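Local coordinates for peptidase M16 C-terminal domain-containing protein (Enterococcus faecalis, PDB 3D3Y) that is of unknown function but probably belongs to the M16 metallopeptidase family, with a domain of the inactive type, and may bind a metal ion, at residues 275-284 with 306-317; 290-300 with 329-337. All coordinates share one frame; numbering follows the deposited sequence.

Interaction 1. Residues 275-284 with 306-317; sequences LQVFNGIFGG and SSIDTFRGFMTV. With ACT (acetate ion), chain E.
Ile-308 packs against three side chains of helix 275-284. Its CD1 touches Leu-275 CG at 3.9 Å, the two side chains reaching tip to tip. Ile-308 CD1 also meets the amide end of Gln-276, 3.6 Å from NE2, and the two chains cross at about a right angle. CG2 of Ile-308 packs on Asn-279 CB. With chi1 at 54°, Ile-308 sets CG1 between its backbone N and carbonyl carbon. This sends CD1 to Gln-276 and CG2 to Asn-279, while Leu-275 meets both branches. Beyond it, the side chains of Thr-310 and Leu-275 slide past each other, CG2 by CD2.

Farther along, selenomethionine Met-315 sends its selenium to the edges of two rings. SE is 3.8 Å from Phe-278 CE2 and equally 3.8 Å from Phe-282 CD2, near both ring planes. These are Met-aromatic contacts of the edge type. The Val-317 and Phe-282 side chains cross at about a right angle, with Val-317 CG2 3.5 Å from Phe-282 CE2.

Polar contacts tie the helix end to the edge strand. Ser-306 N donates to Gly-283 O (3.0 Å). One water donates to both Asn-279 OD1 and Ser-306 O. On the other side of the hairpin, Thr-316 OG1 donates to an acetate ion, at 2.8 Å from its atom O, and acetate OXT lies over one face of the Phe-314 ring.

In the turn, Asp-309 OD1 accepts from Phe-311 N, an Asx turn, and Asp-309 OD2 holds Arg-312 NE in a salt bridge. This is a beta hairpin with a G1 bulge, packed against a helix, consistent with the alpha/beta domain of M16 peptidases.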
loop_
_atom_site.group_PDB
_atom_site.type_symbol
_atom_site.label_atom_id
_atom_site.label_comp_id
_atom_site.label_asym_id
_atom_site.label_seq_id
_atom_site.Cartn_x
_atom_site.Cartn_y
_atom_site.Cartn_z
ATOM N N LEU A 275 13.716 -12.161 -7.978
ATOM C CA LEU A 275 13.504 -10.708 -8.194
ATOM C C LEU A 275 13.843 -9.912 -6.931
ATOM O O LEU A 275 14.466 -8.842 -6.995
ATOM C CB LEU A 275 12.069 -10.437 -8.652
ATOM C CG LEU A 275 11.645 -8.958 -8.702
ATOM C CD1 LEU A 275 12.394 -8.285 -9.856
ATOM C CD2 LEU A 275 10.117 -8.885 -8.924
ATOM N N GLN A 276 13.485 -10.473 -5.772
ATOM C CA GLN A 276 13.828 -9.855 -4.490
ATOM C C GLN A 276 15.355 -9.608 -4.439
ATOM O O GLN A 276 15.815 -8.522 -4.095
ATOM C CB GLN A 276 13.383 -10.766 -3.337
ATOM C CG GLN A 276 11.864 -10.969 -3.210
ATOM C CD GLN A 276 11.161 -9.690 -2.774
ATOM O OE1 GLN A 276 11.766 -8.819 -2.127
ATOM N NE2 GLN A 276 9.895 -9.557 -3.137
ATOM N N VAL A 277 16.111 -10.632 -4.809
ATOM C CA VAL A 277 17.557 -10.582 -4.756
ATOM C C VAL A 277 18.083 -9.693 -5.874
ATOM O O VAL A 277 18.953 -8.851 -5.619
ATOM C CB VAL A 277 18.193 -12.008 -4.772
ATOM C CG1 VAL A 277 19.750 -11.935 -4.789
ATOM C CG2 VAL A 277 17.700 -12.825 -3.561
ATOM N N PHE A 278 17.547 -9.847 -7.092
ATOM C CA PHE A 278 17.989 -8.988 -8.205
ATOM C C PHE A 278 17.868 -7.516 -7.816
ATOM O O PHE A 278 18.798 -6.719 -8.028
ATOM C CB PHE A 278 17.181 -9.233 -9.480
ATOM C CG PHE A 278 17.328 -8.113 -10.476
ATOM C CD1 PHE A 278 18.409 -8.094 -11.380
ATOM C CD2 PHE A 278 16.418 -7.056 -10.489
ATOM C CE1 PHE A 278 18.571 -7.026 -12.292
ATOM C CE2 PHE A 278 16.574 -5.987 -11.386
ATOM C CZ PHE A 278 17.646 -5.983 -12.306
ATOM N N ASN A 279 16.724 -7.167 -7.222
ATOM C CA ASN A 279 16.455 -5.785 -6.854
ATOM C C ASN A 279 17.470 -5.269 -5.868
ATOM O O ASN A 279 17.962 -4.132 -6.011
ATOM C CB ASN A 279 15.040 -5.574 -6.296
ATOM C CG ASN A 279 14.805 -4.115 -5.922
ATOM O OD1 ASN A 279 14.600 -3.777 -4.734
ATOM N ND2 ASN A 279 14.884 -3.244 -6.922
ATOM N N GLY A 280 17.800 -6.097 -4.873
ATOM C CA GLY A 280 18.804 -5.728 -3.885
ATOM C C GLY A 280 20.168 -5.472 -4.499
ATOM O O GLY A 280 20.855 -4.541 -4.084
ATOM N N ILE A 281 20.554 -6.281 -5.497
ATOM C CA ILE A 281 21.890 -6.172 -6.105
ATOM C C ILE A 281 21.950 -4.976 -7.052
ATOM O O ILE A 281 23.003 -4.348 -7.214
ATOM C CB ILE A 281 22.223 -7.472 -6.874
ATOM C CG1 ILE A 281 22.506 -8.624 -5.900
ATOM C CG2 ILE A 281 23.403 -7.296 -7.835
ATOM C CD1 ILE A 281 22.358 -10.025 -6.596
ATOM N N PHE A 282 20.828 -4.705 -7.715
ATOM C CA PHE A 282 20.746 -3.653 -8.750
ATOM C C PHE A 282 20.764 -2.251 -8.104
ATOM O O PHE A 282 21.689 -1.463 -8.338
ATOM C CB PHE A 282 19.518 -3.906 -9.659
ATOM C CG PHE A 282 19.365 -2.936 -10.813
ATOM C CD1 PHE A 282 20.468 -2.517 -11.586
ATOM C CD2 PHE A 282 18.097 -2.478 -11.166
ATOM C CE1 PHE A 282 20.310 -1.620 -12.682
ATOM C CE2 PHE A 282 17.914 -1.591 -12.232
ATOM C CZ PHE A 282 19.020 -1.175 -13.024
ATOM N N GLY A 283 19.802 -1.962 -7.237
ATOM C CA GLY A 283 19.705 -0.639 -6.627
ATOM C C GLY A 283 19.008 -0.622 -5.280
ATOM O O GLY A 283 18.707 0.435 -4.771
ATOM N N GLY A 284 18.749 -1.787 -4.684
ATOM C CA GLY A 284 17.871 -1.842 -3.505
ATOM C C GLY A 284 18.521 -1.432 -2.193
ATOM O O GLY A 284 17.852 -0.900 -1.280
ATOM N N SER A 306 16.459 1.391 -6.460
ATOM C CA SER A 306 15.454 0.652 -7.223
ATOM C C SER A 306 14.431 0.107 -6.234
ATOM O O SER A 306 14.748 -0.057 -5.023
ATOM C CB SER A 306 16.109 -0.452 -8.070
ATOM O OG SER A 306 16.690 -1.462 -7.240
ATOM N N SER A 307 13.200 -0.099 -6.723
ATOM C CA SER A 307 12.080 -0.608 -5.923
ATOM C C SER A 307 11.291 -1.492 -6.856
ATOM O O SER A 307 11.291 -1.251 -8.062
ATOM C CB SER A 307 11.143 0.528 -5.509
ATOM O OG SER A 307 11.844 1.445 -4.706
ATOM N N ILE A 308 10.597 -2.472 -6.290
ATOM C CA ILE A 308 9.739 -3.414 -7.050
ATOM C C ILE A 308 8.292 -3.423 -6.529
ATOM O O ILE A 308 8.045 -3.152 -5.360
ATOM C CB ILE A 308 10.274 -4.875 -7.047
ATOM C CG1 ILE A 308 10.513 -5.363 -5.602
ATOM C CG2 ILE A 308 11.538 -4.943 -7.881
ATOM C CD1 ILE A 308 10.856 -6.934 -5.456
ATOM N N ASP A 309 7.353 -3.753 -7.418
ATOM C CA ASP A 309 5.974 -3.926 -7.061
ATOM C C ASP A 309 5.568 -5.241 -7.716
ATOM O O ASP A 309 5.470 -5.342 -8.951
ATOM C CB ASP A 309 5.164 -2.741 -7.606
ATOM C CG ASP A 309 3.664 -2.849 -7.336
ATOM O OD1 ASP A 309 3.108 -3.962 -7.233
ATOM O OD2 ASP A 309 3.019 -1.772 -7.271
ATOM N N THR A 310 5.344 -6.242 -6.875
ATOM C CA THR A 310 5.043 -7.609 -7.322
ATOM C C THR A 310 3.531 -7.857 -7.404
ATOM O O THR A 310 3.076 -9.018 -7.534
ATOM C CB THR A 310 5.702 -8.651 -6.373
ATOM O OG1 THR A 310 5.188 -8.463 -5.055
ATOM C CG2 THR A 310 7.210 -8.421 -6.306
ATOM N N PHE A 311 2.748 -6.783 -7.305
ATOM C CA PHE A 311 1.320 -6.838 -7.624
ATOM C C PHE A 311 0.953 -6.135 -8.959
ATOM O O PHE A 311 -0.089 -6.430 -9.562
ATOM C CB PHE A 311 0.487 -6.357 -6.412
ATOM C CG PHE A 311 0.617 -7.289 -5.197
ATOM C CD1 PHE A 311 -0.413 -8.153 -4.856
ATOM C CD2 PHE A 311 1.796 -7.342 -4.459
ATOM C CE1 PHE A 311 -0.277 -9.032 -3.759
ATOM C CE2 PHE A 311 1.945 -8.243 -3.384
ATOM C CZ PHE A 311 0.909 -9.059 -3.033
ATOM N N ARG A 312 1.827 -5.253 -9.436
ATOM C CA ARG A 312 1.602 -4.569 -10.714
ATOM C C ARG A 312 2.701 -4.875 -11.743
ATOM O O ARG A 312 2.689 -4.297 -12.824
ATOM C CB ARG A 312 1.430 -3.035 -10.529
ATOM C CG ARG A 312 0.226 -2.640 -9.694
ATOM C CD ARG A 312 0.024 -1.130 -9.627
ATOM N NE ARG A 312 1.101 -0.431 -8.945
ATOM C CZ ARG A 312 1.241 0.893 -8.978
ATOM N NH1 ARG A 312 0.377 1.634 -9.672
ATOM N NH2 ARG A 312 2.228 1.465 -8.324
ATOM N N GLY A 313 3.646 -5.759 -11.399
ATOM C CA GLY A 313 4.656 -6.293 -12.352
ATOM C C GLY A 313 5.629 -5.294 -12.980
ATOM O O GLY A 313 5.921 -5.357 -14.179
ATOM N N PHE A 314 6.176 -4.423 -12.153
ATOM C CA PHE A 314 7.086 -3.404 -12.611
ATOM C C PHE A 314 8.086 -3.054 -11.525
ATOM O O PHE A 314 7.940 -3.431 -10.354
ATOM C CB PHE A 314 6.332 -2.191 -13.184
ATOM C CG PHE A 314 5.923 -1.157 -12.165
ATOM C CD1 PHE A 314 6.480 0.109 -12.212
ATOM C CD2 PHE A 314 4.946 -1.420 -11.195
ATOM C CE1 PHE A 314 6.111 1.098 -11.289
ATOM C CE2 PHE A 314 4.573 -0.434 -10.261
ATOM C CZ PHE A 314 5.159 0.818 -10.304
HETATM N N MSE A 315 9.140 -2.367 -11.917
HETATM C CA MSE A 315 10.314 -2.059 -11.115
HETATM C C MSE A 315 10.675 -0.643 -11.505
HETATM O O MSE A 315 10.547 -0.333 -12.641
HETATM C CB MSE A 315 11.441 -2.973 -11.589
HETATM C CG MSE A 315 12.526 -3.330 -10.661
HETATM SE SE MSE A 315 14.299 -2.928 -11.170
HETATM C CE MSE A 315 14.044 -1.269 -11.772
ATOM N N THR A 316 11.137 0.186 -10.571
ATOM C CA THR A 316 11.532 1.567 -10.885
ATOM C C THR A 316 12.921 1.848 -10.336
ATOM O O THR A 316 13.361 1.212 -9.346
ATOM C CB THR A 316 10.585 2.608 -10.265
ATOM O OG1 THR A 316 10.706 2.560 -8.848
ATOM C CG2 THR A 316 9.133 2.372 -10.652
ATOM N N VAL A 317 13.620 2.742 -11.022
ATOM C CA VAL A 317 14.855 3.271 -10.578
ATOM C C VAL A 317 14.568 4.752 -10.437
ATOM O O VAL A 317 13.992 5.365 -11.349
ATOM C CB VAL A 317 15.999 3.030 -11.611
ATOM C CG1 VAL A 317 17.265 3.878 -11.270
ATOM C CG2 VAL A 317 16.388 1.553 -11.652
HETATM C C ACT E . 7.670 1.296 -7.138
HETATM O O ACT E . 8.401 2.327 -7.229
HETATM O OXT ACT E . 8.114 0.188 -7.587
HETATM C CH3 ACT E . 6.310 1.407 -6.529
HETATM O O HOH W 1 13.630 -1.721 -2.798
#

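Interaction 2. Residues 290-300 with 329-337; sequences LFMNVREKEHL and VLRLISTEL
Leu-332 projects from helix 329-337 into a surface formed by Val-294, Glu-298 and Leu-300. Its CG stands anti to the carbonyl carbon (chi1 -69°); chi2 extends the chain to CD1, and CD2 branches toward Glu-298. CD1 meets Leu-300 CD1 at 3.6 Å, the side chains crossing at about a right angle. CD2 meets the acid end of Glu-298, 3.6 Å from OE2. The Glu-298 chain bends at chi2, and its CB and CG also lie along the Leu-332 methyls. Nearer the backbone, Leu-332 CB packs on Val-294 CG2.

Val-294 turns its two methyls to Val-329 and Leu-332. CG1 is anti to the backbone N and touches Val-329 CG1 at 4.1 Å, with Leu-332 CD1 also near. CG2 faces Leu-332 and, more distantly, Ile-333. Val-329 turns its other methyl to Leu-300, with CG2 3.6 Å from the backbone O of that residue.

At the other end, Leu-290 inserts CD2 between Ile-333 and Glu-336. Leu-290 CD2 lies 3.8 Å from Glu-336 CB, and the two chains slide past each other in opposite directions. Glu-336 then bends at chi2 and lays its carboxylate on the Asn-293 amide. The two planes are 11° apart and stacked, with OE2 3.3 Å from Asn-293 CG. The polar ends are held by neighbours: Asn-293 ND2 donates to Lys-289 O, and Glu-336 OE1 has a weak bond from Asn-339.

Both helices also pack against the sheet, Ile-333 on Leu-259, Tyr-261 and Val-317, and Leu-290 on Val-317. The two helix segments run roughly antiparallel, their axes 9.8 Å apart at an angle of 146°. Such antiparallel helix-helix packing forms part of the helical layer over the sheet, probably that of an M16-type fold.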
loop_
_atom_site.group_PDB
_atom_site.type_symbol
_atom_site.label_atom_id
_atom_site.label_comp_id
_atom_site.label_asym_id
_atom_site.label_seq_id
_atom_site.Cartn_x
_atom_site.Cartn_y
_atom_site.Cartn_z
ATOM N N LEU A 290 23.999 0.237 -8.547
ATOM C CA LEU A 290 23.727 1.647 -8.842
ATOM C C LEU A 290 24.254 2.556 -7.743
ATOM O O LEU A 290 24.826 3.626 -8.034
ATOM C CB LEU A 290 22.234 1.883 -9.096
ATOM C CG LEU A 290 21.562 1.111 -10.254
ATOM C CD1 LEU A 290 20.123 1.538 -10.363
ATOM C CD2 LEU A 290 22.294 1.342 -11.599
ATOM N N PHE A 291 24.087 2.145 -6.475
ATOM C CA PHE A 291 24.676 2.958 -5.383
ATOM C C PHE A 291 26.177 3.059 -5.570
ATOM O O PHE A 291 26.747 4.158 -5.568
ATOM C CB PHE A 291 24.338 2.402 -3.986
ATOM C CG PHE A 291 24.600 3.386 -2.852
ATOM C CD1 PHE A 291 23.541 4.075 -2.232
ATOM C CD2 PHE A 291 25.910 3.630 -2.410
ATOM C CE1 PHE A 291 23.804 4.991 -1.158
ATOM C CE2 PHE A 291 26.180 4.549 -1.352
ATOM C CZ PHE A 291 25.131 5.215 -0.731
HETATM N N MSE A 292 26.815 1.907 -5.746
HETATM C CA MSE A 292 28.270 1.845 -5.829
HETATM C C MSE A 292 28.895 2.449 -7.086
HETATM O O MSE A 292 30.030 2.890 -7.052
HETATM C CB MSE A 292 28.762 0.394 -5.638
HETATM C CG MSE A 292 28.401 -0.205 -4.267
HETATM SE SE MSE A 292 29.197 0.897 -2.819
HETATM C CE MSE A 292 31.061 0.840 -3.346
ATOM N N ASN A 293 28.175 2.472 -8.193
ATOM C CA ASN A 293 28.772 2.888 -9.465
ATOM C C ASN A 293 28.246 4.200 -10.023
ATOM O O ASN A 293 28.996 4.936 -10.665
ATOM C CB ASN A 293 28.610 1.775 -10.505
ATOM C CG ASN A 293 29.498 0.598 -10.206
ATOM O OD1 ASN A 293 30.681 0.637 -10.501
ATOM N ND2 ASN A 293 28.951 -0.419 -9.564
ATOM N N VAL A 294 26.972 4.497 -9.803
ATOM C CA VAL A 294 26.434 5.774 -10.297
ATOM C C VAL A 294 26.559 6.845 -9.201
ATOM O O VAL A 294 27.015 7.943 -9.461
ATOM C CB VAL A 294 24.975 5.688 -10.773
ATOM C CG1 VAL A 294 24.589 6.998 -11.503
ATOM C CG2 VAL A 294 24.749 4.469 -11.665
ATOM N N ARG A 295 26.170 6.519 -7.980
ATOM C CA ARG A 295 26.313 7.472 -6.883
ATOM C C ARG A 295 27.767 7.610 -6.405
ATOM O O ARG A 295 28.345 8.697 -6.450
ATOM C CB ARG A 295 25.412 7.050 -5.723
ATOM C CG ARG A 295 25.482 7.995 -4.536
ATOM C CD ARG A 295 24.613 7.464 -3.425
ATOM N NE ARG A 295 24.652 8.354 -2.265
ATOM C CZ ARG A 295 23.616 8.574 -1.453
ATOM N NH1 ARG A 295 22.435 7.973 -1.664
ATOM N NH2 ARG A 295 23.760 9.406 -0.439
ATOM N N GLU A 296 28.344 6.515 -5.914
ATOM C CA GLU A 296 29.765 6.487 -5.604
ATOM C C GLU A 296 30.498 6.318 -6.937
ATOM O O GLU A 296 29.873 6.089 -7.986
ATOM C CB GLU A 296 30.104 5.323 -4.666
ATOM C CG GLU A 296 29.208 5.244 -3.413
ATOM C CD GLU A 296 29.650 6.193 -2.290
ATOM O OE1 GLU A 296 30.791 6.670 -2.329
ATOM O OE2 GLU A 296 28.866 6.447 -1.351
ATOM N N LYS A 297 31.813 6.449 -6.885
ATOM C CA LYS A 297 32.682 6.257 -8.041
ATOM C C LYS A 297 32.499 7.334 -9.114
ATOM O O LYS A 297 33.349 8.211 -9.230
ATOM C CB LYS A 297 32.585 4.824 -8.579
ATOM C CG LYS A 297 32.980 3.795 -7.507
ATOM C CD LYS A 297 33.302 2.442 -8.097
ATOM C CE LYS A 297 33.055 1.338 -7.087
ATOM N NZ LYS A 297 32.698 0.068 -7.826
ATOM N N GLU A 298 31.393 7.304 -9.858
ATOM C CA GLU A 298 31.195 8.309 -10.906
ATOM C C GLU A 298 30.653 9.629 -10.355
ATOM O O GLU A 298 30.761 10.649 -11.016
ATOM C CB GLU A 298 30.311 7.786 -12.049
ATOM C CG GLU A 298 30.754 6.454 -12.636
ATOM C CD GLU A 298 31.647 6.566 -13.859
ATOM O OE1 GLU A 298 32.167 7.680 -14.158
ATOM O OE2 GLU A 298 31.816 5.510 -14.529
ATOM N N HIS A 299 30.101 9.609 -9.141
ATOM C CA HIS A 299 29.531 10.799 -8.509
ATOM C C HIS A 299 28.528 11.525 -9.449
ATOM O O HIS A 299 28.529 12.751 -9.545
ATOM C CB HIS A 299 30.642 11.784 -8.013
ATOM C CG HIS A 299 31.765 11.124 -7.244
ATOM N ND1 HIS A 299 31.556 10.322 -6.135
ATOM C CD2 HIS A 299 33.110 11.172 -7.419
ATOM C CE1 HIS A 299 32.721 9.896 -5.671
ATOM N NE2 HIS A 299 33.680 10.396 -6.435
ATOM N N LEU A 300 27.691 10.773 -10.163
ATOM C CA LEU A 300 26.768 11.429 -11.082
ATOM C C LEU A 300 25.341 11.482 -10.564
ATOM O O LEU A 300 24.467 12.084 -11.205
ATOM C CB LEU A 300 26.797 10.801 -12.473
ATOM C CG LEU A 300 28.002 11.132 -13.362
ATOM C CD1 LEU A 300 27.601 10.766 -14.762
ATOM C CD2 LEU A 300 28.432 12.604 -13.284
ATOM N N VAL A 329 23.952 9.455 -16.992
ATOM C CA VAL A 329 23.344 8.631 -15.961
ATOM C C VAL A 329 22.534 7.478 -16.601
ATOM O O VAL A 329 22.594 6.350 -16.128
ATOM C CB VAL A 329 22.450 9.451 -14.999
ATOM C CG1 VAL A 329 21.669 8.514 -14.030
ATOM C CG2 VAL A 329 23.285 10.479 -14.178
ATOM N N LEU A 330 21.798 7.733 -17.677
ATOM C CA LEU A 330 21.048 6.632 -18.293
ATOM C C LEU A 330 21.981 5.547 -18.815
ATOM O O LEU A 330 21.689 4.364 -18.675
ATOM C CB LEU A 330 20.163 7.141 -19.416
ATOM C CG LEU A 330 19.002 8.052 -19.057
ATOM C CD1 LEU A 330 18.393 8.538 -20.374
ATOM C CD2 LEU A 330 17.989 7.246 -18.214
ATOM N N ARG A 331 23.109 5.952 -19.416
ATOM C CA ARG A 331 24.111 4.975 -19.917
ATOM C C ARG A 331 24.737 4.163 -18.761
ATOM O O ARG A 331 24.902 2.946 -18.869
ATOM C CB ARG A 331 25.195 5.659 -20.771
ATOM C CG ARG A 331 24.628 6.281 -22.084
ATOM C CD ARG A 331 25.741 6.863 -23.023
ATOM N NE ARG A 331 26.301 8.149 -22.574
ATOM C CZ ARG A 331 25.887 9.365 -22.961
ATOM N NH1 ARG A 331 24.874 9.518 -23.816
ATOM N NH2 ARG A 331 26.486 10.448 -22.477
ATOM N N LEU A 332 25.055 4.833 -17.660
ATOM C CA LEU A 332 25.633 4.141 -16.501
ATOM C C LEU A 332 24.672 3.091 -15.920
ATOM O O LEU A 332 25.093 1.995 -15.593
ATOM C CB LEU A 332 26.034 5.139 -15.407
ATOM C CG LEU A 332 27.218 6.078 -15.700
ATOM C CD1 LEU A 332 27.374 7.191 -14.634
ATOM C CD2 LEU A 332 28.525 5.297 -15.857
ATOM N N ILE A 333 23.406 3.465 -15.751
ATOM C CA ILE A 333 22.356 2.547 -15.262
ATOM C C ILE A 333 22.210 1.327 -16.182
ATOM O O ILE A 333 22.149 0.168 -15.705
ATOM C CB ILE A 333 20.992 3.256 -15.189
ATOM C CG1 ILE A 333 20.988 4.303 -14.068
ATOM C CG2 ILE A 333 19.836 2.220 -14.982
ATOM C CD1 ILE A 333 19.773 5.277 -14.166
ATOM N N SER A 334 22.162 1.591 -17.489
ATOM C CA SER A 334 22.095 0.517 -18.495
ATOM C C SER A 334 23.297 -0.429 -18.407
ATOM O O SER A 334 23.164 -1.674 -18.496
ATOM C CB SER A 334 22.044 1.125 -19.905
ATOM O OG SER A 334 22.189 0.094 -20.878
ATOM N N THR A 335 24.476 0.157 -18.204
ATOM C CA THR A 335 25.698 -0.652 -18.038
ATOM C C THR A 335 25.624 -1.608 -16.857
ATOM O O THR A 335 25.976 -2.794 -16.986
ATOM C CB THR A 335 26.929 0.243 -17.928
ATOM O OG1 THR A 335 27.054 0.934 -19.173
ATOM C CG2 THR A 335 28.194 -0.600 -17.701
ATOM N N GLU A 336 25.168 -1.098 -15.716
ATOM C CA GLU A 336 25.000 -1.957 -14.547
ATOM C C GLU A 336 23.964 -3.043 -14.776
ATOM O O GLU A 336 24.147 -4.161 -14.333
ATOM C CB GLU A 336 24.684 -1.148 -13.285
ATOM C CG GLU A 336 25.860 -0.225 -12.845
ATOM C CD GLU A 336 27.200 -0.958 -12.805
ATOM O OE1 GLU A 336 27.236 -2.160 -12.460
ATOM O OE2 GLU A 336 28.234 -0.346 -13.117
ATOM N N LEU A 337 22.885 -2.727 -15.482
ATOM C CA LEU A 337 21.903 -3.757 -15.798
ATOM C C LEU A 337 22.496 -4.857 -16.695
ATOM O O LEU A 337 22.296 -6.055 -16.461
ATOM C CB LEU A 337 20.634 -3.136 -16.400
ATOM C CG LEU A 337 19.530 -4.098 -16.868
ATOM C CD1 LEU A 337 19.117 -5.059 -15.693
ATOM C CD2 LEU A 337 18.318 -3.254 -17.351
#

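Overall arrangement
Interactions 1 and 2 lie side by side in one alpha/beta domain, their centres about 17 Å apart. Their segments alternate along the chain: helix 272-284 leads into helix 289-295, and strand 303-309 follows. The two contacts meet directly. Phe-282 O and Leu-290 N, 2.9 Å apart, probably form a hydrogen bond between the two helices. Leu-290 CD1 packs on Val-317 CG1 at 3.8 Å, and Leu-337 CD1 on Phe-278 CZ at 3.8 Å. Phe-278, Phe-282, Val-317, Leu-290 and Leu-337 thus join both contacts in one apolar core. The acetate of interaction 1, probably from the crystallisation liquor, marks no established active site.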